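Local structure of titin heart isoform N2-B (Homo sapiens, 2BK8) at residues K20-I25 with D55-L60; A2-Q7 with G82-Y87; T32-Y37 with C75-D80. The protein forms a giant structural filament of the muscle sarcomere, represented here by M1, an immunoglobulin-like domain associated with the M-band. One frame throughout, in Å; residues are numbered along the deposited sequence.

How the contacts relate
All three contacts lie in one immunoglobulin I-set β-sandwich. Contact 1 joins strands 19-26 and 57-62 in one sheet; contact 3 joins 33-38 and 71-78 in the other. Their centres are about 11 Å apart, and their segments alternate along the chain, so the polypeptide passes repeatedly between the sheets. Where they face each other, Cys23 SG and Cys75 SG stand 4.0 Å apart, in contact but without a disulfide. Contact 2 spans an edge of the sandwich, about 11 Å from the centre of contact 1 and 8 Å from that of contact 3; its segments enclose the others in sequence, bringing the chain's first residues beside strand 83-92.

Contact 1 (K20-I25 with D55-L60); sequences KYVCKI and DGVAIL
Tyr21 and Leu60 form one end of an antiparallel pairing that continues through Cys23 with Ala58. Each of these hydrogen-bonded pairs exchanges two backbone bonds: Tyr21 N gives its proton to Leu60 O at 2.8 Å, and Cys23 N to Ala58 O at 2.9 Å, with Leu60 N and Ala58 N making the return bonds. A fifth bond, Ile25 N to Gly56 O at 2.8 Å, is nearly straight at 178° and carries the pairing back to Gly56, just before strand 57-62 begins. Between these bonds, weaker CA-H...O contacts fill the non-hydrogen-bonded positions, as from Ile59 CA to Tyr21 O at 3.4 Å.

Apolar contacts divide between two faces. On that of Tyr21, Cys23, Ala58 and Leu60, Leu60 CD2 approaches the Tyr21 ring obliquely, 4.2 Å from Tyr21 CD2. Ile25 has CG1 set beside its backbone N (chi1 -64°), and CD1 goes on from there to lie 4.3 Å from Ala58 CB. Trp36 and Cys75 of the opposing sheet pack against Ala58, and Tyr21 OH is hydrogen-bonded to Glu89 O. On the face of Val22, Lys24, Val57 and Ile59, Val22 divides its branches: CG1 meets Val57 CG1 at 4.2 Å, the two side chains crossing obliquely, and CG2 meets Ile59 CG1 at 4.3 Å.

This is the central strand pair of one sheet of the immunoglobulin sandwich. Its chemistry implies a division of labour: main-chain bonds fix the register, while one face supplies hydrophobic core and the other carries the more exposed side chains.

Contact 2 (A2-Q7 with G82-Y87); sequences AMVSGQ and GEDSSY
Ser86 OG is gripped from two directions by the 2-7 segment: it accepts the proton of Ser5 OG at 2.8 Å and gives its own to Gly6 O, also at 2.8 Å. The second bond reaches Gly6 O from above the carbonyl plane, 47° out of it. Because one hydroxyl is both acceptor and donor, the two bonds form a short relay from Ser5 to Gly6, passing through the other strand. Ser5 CB points toward that strand, and a chi1 of 64°, which sets OG between the backbone N and the carbonyl carbon, brings the hydroxyl within bonding distance of Ser86 OG.

A separate bond ties Ser5 N to Asp84 OD2 at 2.9 Å, the amide meeting the carboxylate from above its plane. The same oxygen lies 3.9 Å from Val4 CG1, and the Val4 and Asp84 side chains point the same way, side by side.

The two segments run in nearly the same direction, yet no direct backbone-to-backbone bond joins them. Strand 4-5 bonds instead to strand 19-26, and strand 83-92 to strand 71-78, so side chains and water bridge the edge of the sandwich. Strand 4-5 corresponds to the first part of the I-set A strand, paired with strand 19-26 before strand 11-13 joins the other sheet.

One water donates to Met3 O and, weakly, to Glu83 O at 3.2 Å. Another lies 3.0 Å from Ser5 O and 2.9 Å from Ser85 O, and has more possible acceptors around it than it can serve at once. The Ser85 CB points away from the 2-7 segment, and its OG is hydrogen-bonded to Arg74 NE.

Contact 3 (T32-Y37 with C75-D80); sequences TQVTWY and CKVVND
Strands 33-37 and 75-78 run antiparallel, their axes approaching to 4.7 Å at 157°, with Gln33-Val78 and Thr35-Lys76 as hydrogen-bonded pairs and Val34-Val77 and Trp36-Cys75 as non-hydrogen-bonded pairs. Gln33 and Val78 exchange two backbone bonds, as do Thr35 and Lys76; Gln33 N to Val78 O measures 2.8 Å.

On the face carrying Val34, Trp36, Cys75 and Val77, Cys75 lies over the Trp36 indole. Its CB is 3.7 Å from the centroid of the six-membered ring and only 7° off the normal, a CH-pi contact. The Cys75 sulfur also stands over this face: SG is 4.1 Å from the same centroid. With SG anti to the backbone N (chi1 180°), the thiol reaches Val34 as well, its SG 3.7 Å from Val34 CG1. Cys75 thus touches both an aromatic face and an aliphatic branch. Farther along, Val77 CG1 is shared: Thr32 CG2 presses on it at 3.6 Å, and Val34 CG2 lies at 4.2 Å.

The other face is packed differently. Lys76 CB approaches the Tyr37 ring at its edge, near the ring plane, 4.0 Å from CE2, and the two side chains cross. Here the aliphatic part of the lysine makes the contact, whereas its NZ has a long, weak ion pair with Glu83.

Trp36 packed on Cys75 occupies the place in the immunoglobulin core where a tryptophan classically packs on an intersheet disulfide; here Cys23 and Cys75 meet without that bond. In the opposing sheet, Ala58 and Leu60 of strand 57-62 and Tyr21 of strand 19-26 pack against Trp36, as does Ile51 of strand 49-54. Within its own sheet, strand 71-78 lies between strands 33-38 and 83-92, Cys75 and Val77 making backbone bonds with Ser86 and Asp84.

Contact 1 (K20-I25 with D55-L60)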
loop_
_atom_site.group_PDB
_atom_site.type_symbol
_atom_site.label_atom_id
_atom_site.label_comp_id
_atom_site.label_asym_id
_atom_site.label_seq_id
_atom_site.Cartn_x
_atom_site.Cartn_y
_atom_site.Cartn_z
ATOM N N LYS A 20 3.608 8.025 -1.866
ATOM C CA LYS A 20 2.495 7.243 -2.416
ATOM C C LYS A 20 2.968 5.873 -2.838
ATOM O O LYS A 20 4.144 5.707 -3.215
ATOM C CB LYS A 20 1.900 7.961 -3.647
ATOM C CG LYS A 20 2.934 8.300 -4.741
ATOM C CD LYS A 20 2.307 8.666 -6.102
ATOM C CE LYS A 20 3.238 8.331 -7.290
ATOM N NZ LYS A 20 4.688 8.603 -7.024
ATOM N N TYR A 21 2.046 4.912 -2.797
ATOM C CA TYR A 21 2.252 3.580 -3.344
ATOM C C TYR A 21 1.106 3.246 -4.325
ATOM O O TYR A 21 -0.070 3.432 -4.017
ATOM C CB TYR A 21 2.346 2.505 -2.238
ATOM C CG TYR A 21 3.561 2.718 -1.374
ATOM C CD1 TYR A 21 4.845 2.327 -1.813
ATOM C CD2 TYR A 21 3.458 3.384 -0.143
ATOM C CE1 TYR A 21 5.984 2.568 -1.013
ATOM C CE2 TYR A 21 4.562 3.592 0.632
ATOM C CZ TYR A 21 5.822 3.208 0.187
ATOM O OH TYR A 21 6.914 3.483 0.993
ATOM N N VAL A 22 1.465 2.720 -5.484
ATOM C CA VAL A 22 0.485 2.408 -6.522
ATOM C C VAL A 22 0.614 0.940 -6.904
ATOM O O VAL A 22 1.707 0.466 -7.314
ATOM C CB VAL A 22 0.687 3.290 -7.797
ATOM C CG1 VAL A 22 -0.250 2.810 -8.943
ATOM C CG2 VAL A 22 0.494 4.766 -7.492
ATOM N N CYS A 23 -0.502 0.223 -6.803
ATOM C CA CYS A 23 -0.517 -1.191 -7.150
ATOM C C CYS A 23 -1.590 -1.453 -8.206
ATOM O O CYS A 23 -2.789 -1.250 -7.964
ATOM C CB CYS A 23 -0.748 -2.068 -5.898
ATOM S SG CYS A 23 -0.791 -3.902 -6.278
ATOM N N LYS A 24 -1.162 -1.913 -9.378
ATOM C CA LYS A 24 -2.087 -2.225 -10.468
ATOM C C LYS A 24 -2.481 -3.732 -10.502
ATOM O O LYS A 24 -1.613 -4.602 -10.487
ATOM C CB LYS A 24 -1.461 -1.757 -11.808
ATOM C CG LYS A 24 -2.412 -1.574 -12.954
ATOM C CD LYS A 24 -1.661 -1.036 -14.175
ATOM C CE LYS A 24 -2.460 -1.253 -15.439
ATOM N NZ LYS A 24 -1.669 -1.098 -16.697
ATOM N N ILE A 25 -3.781 -4.009 -10.473
ATOM C CA ILE A 25 -4.305 -5.396 -10.424
ATOM C C ILE A 25 -4.751 -5.934 -11.780
ATOM O O ILE A 25 -5.473 -5.263 -12.521
ATOM C CB ILE A 25 -5.415 -5.508 -9.318
ATOM C CG1 ILE A 25 -4.792 -5.241 -7.943
ATOM C CG2 ILE A 25 -5.990 -6.911 -9.264
ATOM C CD1 ILE A 25 -5.518 -4.194 -7.060
ATOM N N ASP A 55 -11.336 0.330 -10.426
ATOM C CA ASP A 55 -10.988 -0.087 -11.778
ATOM C C ASP A 55 -9.558 -0.663 -11.861
ATOM O O ASP A 55 -8.789 -0.317 -12.767
ATOM C CB ASP A 55 -11.185 1.104 -12.728
ATOM C CG ASP A 55 -11.132 0.728 -14.198
ATOM O OD1 ASP A 55 -11.585 -0.367 -14.603
ATOM O OD2 ASP A 55 -10.666 1.566 -14.986
ATOM N N GLY A 56 -9.214 -1.530 -10.904
ATOM C CA GLY A 56 -7.902 -2.203 -10.873
ATOM C C GLY A 56 -6.688 -1.421 -10.433
ATOM O O GLY A 56 -5.541 -1.895 -10.531
ATOM N N VAL A 57 -6.914 -0.195 -9.987
ATOM C CA VAL A 57 -5.814 0.617 -9.431
ATOM C C VAL A 57 -6.004 0.926 -7.941
ATOM O O VAL A 57 -6.945 1.660 -7.546
ATOM C CB VAL A 57 -5.602 1.906 -10.261
ATOM C CG1 VAL A 57 -4.344 2.684 -9.789
ATOM C CG2 VAL A 57 -5.493 1.567 -11.761
ATOM N N ALA A 58 -5.110 0.367 -7.119
ATOM C CA ALA A 58 -5.036 0.677 -5.672
ATOM C C ALA A 58 -3.966 1.726 -5.355
ATOM O O ALA A 58 -2.798 1.605 -5.759
ATOM C CB ALA A 58 -4.779 -0.607 -4.861
ATOM N N ILE A 59 -4.345 2.747 -4.585
ATOM C CA ILE A 59 -3.428 3.833 -4.230
ATOM C C ILE A 59 -3.457 4.121 -2.722
ATOM O O ILE A 59 -4.530 4.340 -2.131
ATOM C CB ILE A 59 -3.718 5.147 -5.044
ATOM C CG1 ILE A 59 -3.714 4.896 -6.557
ATOM C CG2 ILE A 59 -2.775 6.273 -4.617
ATOM C CD1 ILE A 59 -4.051 6.159 -7.409
ATOM N N LEU A 60 -2.285 4.054 -2.103
ATOM C CA LEU A 60 -2.081 4.448 -0.710
ATOM C C LEU A 60 -1.212 5.699 -0.628
ATOM O O LEU A 60 -0.079 5.720 -1.086
ATOM C CB LEU A 60 -1.434 3.307 0.126
ATOM C CG LEU A 60 -0.932 3.746 1.523
ATOM C CD1 LEU A 60 -2.093 4.071 2.493
ATOM C CD2 LEU A 60 -0.020 2.650 2.130
#

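Contact 2 (A2-Q7 with G82-Y87)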
loop_
_atom_site.group_PDB
_atom_site.type_symbol
_atom_site.label_atom_id
_atom_site.label_comp_id
_atom_site.label_asym_id
_atom_site.label_seq_id
_atom_site.Cartn_x
_atom_site.Cartn_y
_atom_site.Cartn_z
ATOM N N ALA A 2 -6.288 -15.577 -12.534
ATOM C CA ALA A 2 -5.909 -14.458 -11.633
ATOM C C ALA A 2 -6.949 -14.134 -10.506
ATOM O O ALA A 2 -7.886 -14.909 -10.335
ATOM C CB ALA A 2 -5.469 -13.262 -12.452
ATOM N N MET A 3 -6.849 -13.064 -9.709
ATOM C CA MET A 3 -6.034 -11.883 -9.892
ATOM C C MET A 3 -4.525 -12.092 -9.720
ATOM O O MET A 3 -4.060 -13.125 -9.217
ATOM C CB MET A 3 -6.534 -10.737 -8.975
ATOM C CG MET A 3 -8.013 -10.793 -8.556
ATOM S SD MET A 3 -8.300 -9.463 -7.382
ATOM C CE MET A 3 -9.200 -10.227 -6.087
ATOM N N VAL A 4 -3.787 -11.127 -10.239
ATOM C CA VAL A 4 -2.386 -10.912 -9.883
ATOM C C VAL A 4 -2.256 -9.469 -9.436
ATOM O O VAL A 4 -2.731 -8.546 -10.115
ATOM C CB VAL A 4 -1.459 -11.149 -11.078
ATOM C CG1 VAL A 4 -0.022 -10.776 -10.784
ATOM C CG2 VAL A 4 -1.511 -12.604 -11.503
ATOM N N SER A 5 -1.638 -9.263 -8.279
ATOM C CA SER A 5 -1.295 -7.921 -7.864
ATOM C C SER A 5 0.083 -7.514 -8.402
ATOM O O SER A 5 1.074 -8.243 -8.230
ATOM C CB SER A 5 -1.379 -7.815 -6.338
ATOM O OG SER A 5 -0.421 -8.660 -5.718
ATOM N N GLY A 6 0.148 -6.349 -9.066
ATOM C CA GLY A 6 1.398 -5.854 -9.703
ATOM C C GLY A 6 2.506 -5.381 -8.755
ATOM O O GLY A 6 2.289 -5.270 -7.545
ATOM N N GLN A 7 3.703 -5.111 -9.296
ATOM C CA GLN A 7 4.820 -4.632 -8.459
ATOM C C GLN A 7 4.558 -3.205 -7.979
ATOM O O GLN A 7 4.011 -2.377 -8.713
ATOM C CB GLN A 7 6.161 -4.647 -9.217
ATOM C CG GLN A 7 6.528 -5.971 -9.863
ATOM C CD GLN A 7 7.574 -5.800 -10.938
ATOM O OE1 GLN A 7 7.326 -5.175 -11.971
ATOM N NE2 GLN A 7 8.744 -6.361 -10.712
ATOM N N GLY A 82 -9.561 -16.258 -5.087
ATOM C CA GLY A 82 -8.356 -16.387 -4.280
ATOM C C GLY A 82 -7.836 -15.044 -3.811
ATOM O O GLY A 82 -8.608 -14.109 -3.602
ATOM N N GLU A 83 -6.521 -14.961 -3.636
ATOM C CA GLU A 83 -5.878 -13.736 -3.157
ATOM C C GLU A 83 -4.438 -13.625 -3.672
ATOM O O GLU A 83 -3.889 -14.614 -4.198
ATOM C CB GLU A 83 -5.945 -13.673 -1.629
ATOM C CG GLU A 83 -4.990 -14.573 -0.857
ATOM C CD GLU A 83 -5.041 -14.297 0.645
ATOM O OE1 GLU A 83 -6.090 -14.576 1.275
ATOM O OE2 GLU A 83 -4.035 -13.799 1.190
ATOM N N ASP A 84 -3.878 -12.415 -3.591
ATOM C CA ASP A 84 -2.465 -12.113 -3.881
ATOM C C ASP A 84 -2.059 -10.865 -3.075
ATOM O O ASP A 84 -2.921 -10.063 -2.666
ATOM C CB ASP A 84 -2.276 -11.859 -5.392
ATOM C CG ASP A 84 -0.790 -11.930 -5.863
ATOM O OD1 ASP A 84 0.126 -12.332 -5.108
ATOM O OD2 ASP A 84 -0.549 -11.626 -7.050
ATOM N N SER A 85 -0.757 -10.700 -2.846
ATOM C CA SER A 85 -0.241 -9.489 -2.159
ATOM C C SER A 85 1.050 -9.011 -2.833
ATOM O O SER A 85 1.809 -9.836 -3.403
ATOM C CB SER A 85 0.088 -9.817 -0.691
ATOM O OG SER A 85 -1.056 -10.182 0.073
ATOM N N SER A 86 1.337 -7.708 -2.669
ATOM C CA SER A 86 2.550 -7.079 -3.191
ATOM C C SER A 86 3.097 -6.185 -2.067
ATOM O O SER A 86 2.315 -5.746 -1.231
ATOM C CB SER A 86 2.219 -6.317 -4.492
ATOM O OG SER A 86 1.950 -7.247 -5.561
ATOM N N TYR A 87 4.422 -5.994 -2.037
ATOM C CA TYR A 87 5.119 -5.353 -0.898
ATOM C C TYR A 87 6.077 -4.247 -1.370
ATOM O O TYR A 87 6.603 -4.325 -2.479
ATOM C CB TYR A 87 5.905 -6.430 -0.129
ATOM C CG TYR A 87 5.055 -7.521 0.493
ATOM C CD1 TYR A 87 4.609 -7.427 1.800
ATOM C CD2 TYR A 87 4.717 -8.671 -0.232
ATOM C CE1 TYR A 87 3.831 -8.435 2.381
ATOM C CE2 TYR A 87 3.938 -9.698 0.347
ATOM C CZ TYR A 87 3.499 -9.560 1.659
ATOM O OH TYR A 87 2.740 -10.529 2.280
HETATM O O HOH W 1 -5.051 -14.697 -7.126
HETATM O O HOH W 2 2.045 -10.251 -6.254
#

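Contact 3 (T32-Y37 with C75-D80)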
loop_
_atom_site.group_PDB
_atom_site.type_symbol
_atom_site.label_atom_id
_atom_site.label_comp_id
_atom_site.label_asym_id
_atom_site.label_seq_id
_atom_site.Cartn_x
_atom_site.Cartn_y
_atom_site.Cartn_z
ATOM N N THR A 32 -13.619 -8.051 -6.095
ATOM C CA THR A 32 -12.295 -7.643 -5.629
ATOM C C THR A 32 -12.369 -6.630 -4.468
ATOM O O THR A 32 -13.049 -5.612 -4.597
ATOM C CB THR A 32 -11.471 -7.050 -6.794
ATOM O OG1 THR A 32 -11.423 -8.002 -7.866
ATOM C CG2 THR A 32 -10.058 -6.718 -6.342
ATOM N N GLN A 33 -11.689 -6.929 -3.351
ATOM C CA GLN A 33 -11.553 -6.031 -2.172
ATOM C C GLN A 33 -10.059 -5.849 -1.835
ATOM O O GLN A 33 -9.307 -6.817 -1.803
ATOM C CB GLN A 33 -12.304 -6.574 -0.934
ATOM C CG GLN A 33 -12.072 -5.737 0.366
ATOM C CD GLN A 33 -12.672 -6.359 1.625
ATOM O OE1 GLN A 33 -12.162 -7.362 2.154
ATOM N NE2 GLN A 33 -13.754 -5.755 2.124
ATOM N N VAL A 34 -9.642 -4.615 -1.534
ATOM C CA VAL A 34 -8.217 -4.321 -1.279
ATOM C C VAL A 34 -8.037 -3.819 0.136
ATOM O O VAL A 34 -8.841 -3.001 0.598
ATOM C CB VAL A 34 -7.702 -3.209 -2.228
ATOM C CG1 VAL A 34 -6.241 -2.792 -1.880
ATOM C CG2 VAL A 34 -7.829 -3.650 -3.666
ATOM N N THR A 35 -7.034 -4.357 0.837
ATOM C CA THR A 35 -6.695 -3.874 2.191
ATOM C C THR A 35 -5.177 -3.651 2.257
ATOM O O THR A 35 -4.387 -4.519 1.852
ATOM C CB THR A 35 -7.117 -4.904 3.296
ATOM O OG1 THR A 35 -8.509 -5.251 3.155
ATOM C CG2 THR A 35 -6.895 -4.344 4.708
ATOM N N TRP A 36 -4.765 -2.500 2.794
ATOM C CA TRP A 36 -3.327 -2.221 3.000
ATOM C C TRP A 36 -2.900 -2.460 4.462
ATOM O O TRP A 36 -3.718 -2.324 5.384
ATOM C CB TRP A 36 -2.996 -0.778 2.612
ATOM C CG TRP A 36 -3.123 -0.450 1.150
ATOM C CD1 TRP A 36 -4.273 -0.182 0.466
ATOM C CD2 TRP A 36 -2.050 -0.366 0.192
ATOM N NE1 TRP A 36 -3.979 0.085 -0.858
ATOM C CE2 TRP A 36 -2.625 -0.011 -1.048
ATOM C CE3 TRP A 36 -0.649 -0.519 0.277
ATOM C CZ2 TRP A 36 -1.850 0.219 -2.216
ATOM C CZ3 TRP A 36 0.132 -0.315 -0.879
ATOM C CH2 TRP A 36 -0.490 0.039 -2.134
ATOM N N TYR A 37 -1.624 -2.809 4.658
ATOM C CA TYR A 37 -1.028 -2.987 5.999
ATOM C C TYR A 37 0.322 -2.265 6.093
ATOM O O TYR A 37 1.065 -2.194 5.123
ATOM C CB TYR A 37 -0.828 -4.470 6.354
ATOM C CG TYR A 37 -2.089 -5.325 6.350
ATOM C CD1 TYR A 37 -2.712 -5.725 7.543
ATOM C CD2 TYR A 37 -2.638 -5.773 5.140
ATOM C CE1 TYR A 37 -3.863 -6.522 7.521
ATOM C CE2 TYR A 37 -3.767 -6.519 5.120
ATOM C CZ TYR A 37 -4.391 -6.897 6.295
ATOM O OH TYR A 37 -5.535 -7.697 6.210
ATOM N N CYS A 75 0.053 -4.488 0.056
ATOM C CA CYS A 75 -1.283 -4.354 -0.565
ATOM C C CYS A 75 -1.830 -5.763 -0.724
ATOM O O CYS A 75 -1.265 -6.583 -1.486
ATOM C CB CYS A 75 -1.180 -3.692 -1.945
ATOM S SG CYS A 75 -2.776 -3.486 -2.815
ATOM N N LYS A 76 -2.890 -6.066 0.026
ATOM C CA LYS A 76 -3.555 -7.387 -0.043
ATOM C C LYS A 76 -4.858 -7.361 -0.858
ATOM O O LYS A 76 -5.797 -6.614 -0.564
ATOM C CB LYS A 76 -3.799 -7.986 1.378
ATOM C CG LYS A 76 -4.424 -9.391 1.348
ATOM C CD LYS A 76 -4.648 -9.901 2.774
ATOM C CE LYS A 76 -5.404 -11.215 2.778
ATOM N NZ LYS A 76 -5.039 -12.096 3.939
ATOM N N VAL A 77 -4.929 -8.230 -1.868
ATOM C CA VAL A 77 -6.073 -8.266 -2.784
ATOM C C VAL A 77 -6.810 -9.592 -2.693
ATOM O O VAL A 77 -6.193 -10.646 -2.756
ATOM C CB VAL A 77 -5.649 -7.935 -4.239
ATOM C CG1 VAL A 77 -6.820 -7.465 -4.978
ATOM C CG2 VAL A 77 -4.623 -6.751 -4.220
ATOM N N VAL A 78 -8.123 -9.529 -2.483
ATOM C CA VAL A 78 -8.943 -10.735 -2.278
ATOM C C VAL A 78 -10.193 -10.659 -3.134
ATOM O O VAL A 78 -10.864 -9.625 -3.164
ATOM C CB VAL A 78 -9.370 -10.901 -0.782
ATOM C CG1 VAL A 78 -10.237 -12.130 -0.578
ATOM C CG2 VAL A 78 -8.159 -10.977 0.114
ATOM N N ASN A 79 -10.478 -11.752 -3.844
ATOM C CA ASN A 79 -11.799 -11.977 -4.449
ATOM C C ASN A 79 -12.381 -13.357 -4.209
ATOM O O ASN A 79 -11.916 -14.088 -3.335
ATOM C CB ASN A 79 -11.861 -11.579 -5.935
ATOM C CG ASN A 79 -11.072 -12.491 -6.849
ATOM O OD1 ASN A 79 -10.346 -13.391 -6.415
ATOM N ND2 ASN A 79 -11.206 -12.245 -8.148
ATOM N N ASP A 80 -13.401 -13.689 -5.002
ATOM C CA ASP A 80 -14.173 -14.934 -4.896
ATOM C C ASP A 80 -13.403 -16.171 -5.343
ATOM O O ASP A 80 -13.907 -17.305 -5.231
ATOM C CB ASP A 80 -15.448 -14.803 -5.733
ATOM C CG ASP A 80 -16.551 -14.021 -5.029
ATOM O OD1 ASP A 80 -16.402 -13.654 -3.843
ATOM O OD2 ASP A 80 -17.600 -13.796 -5.666
#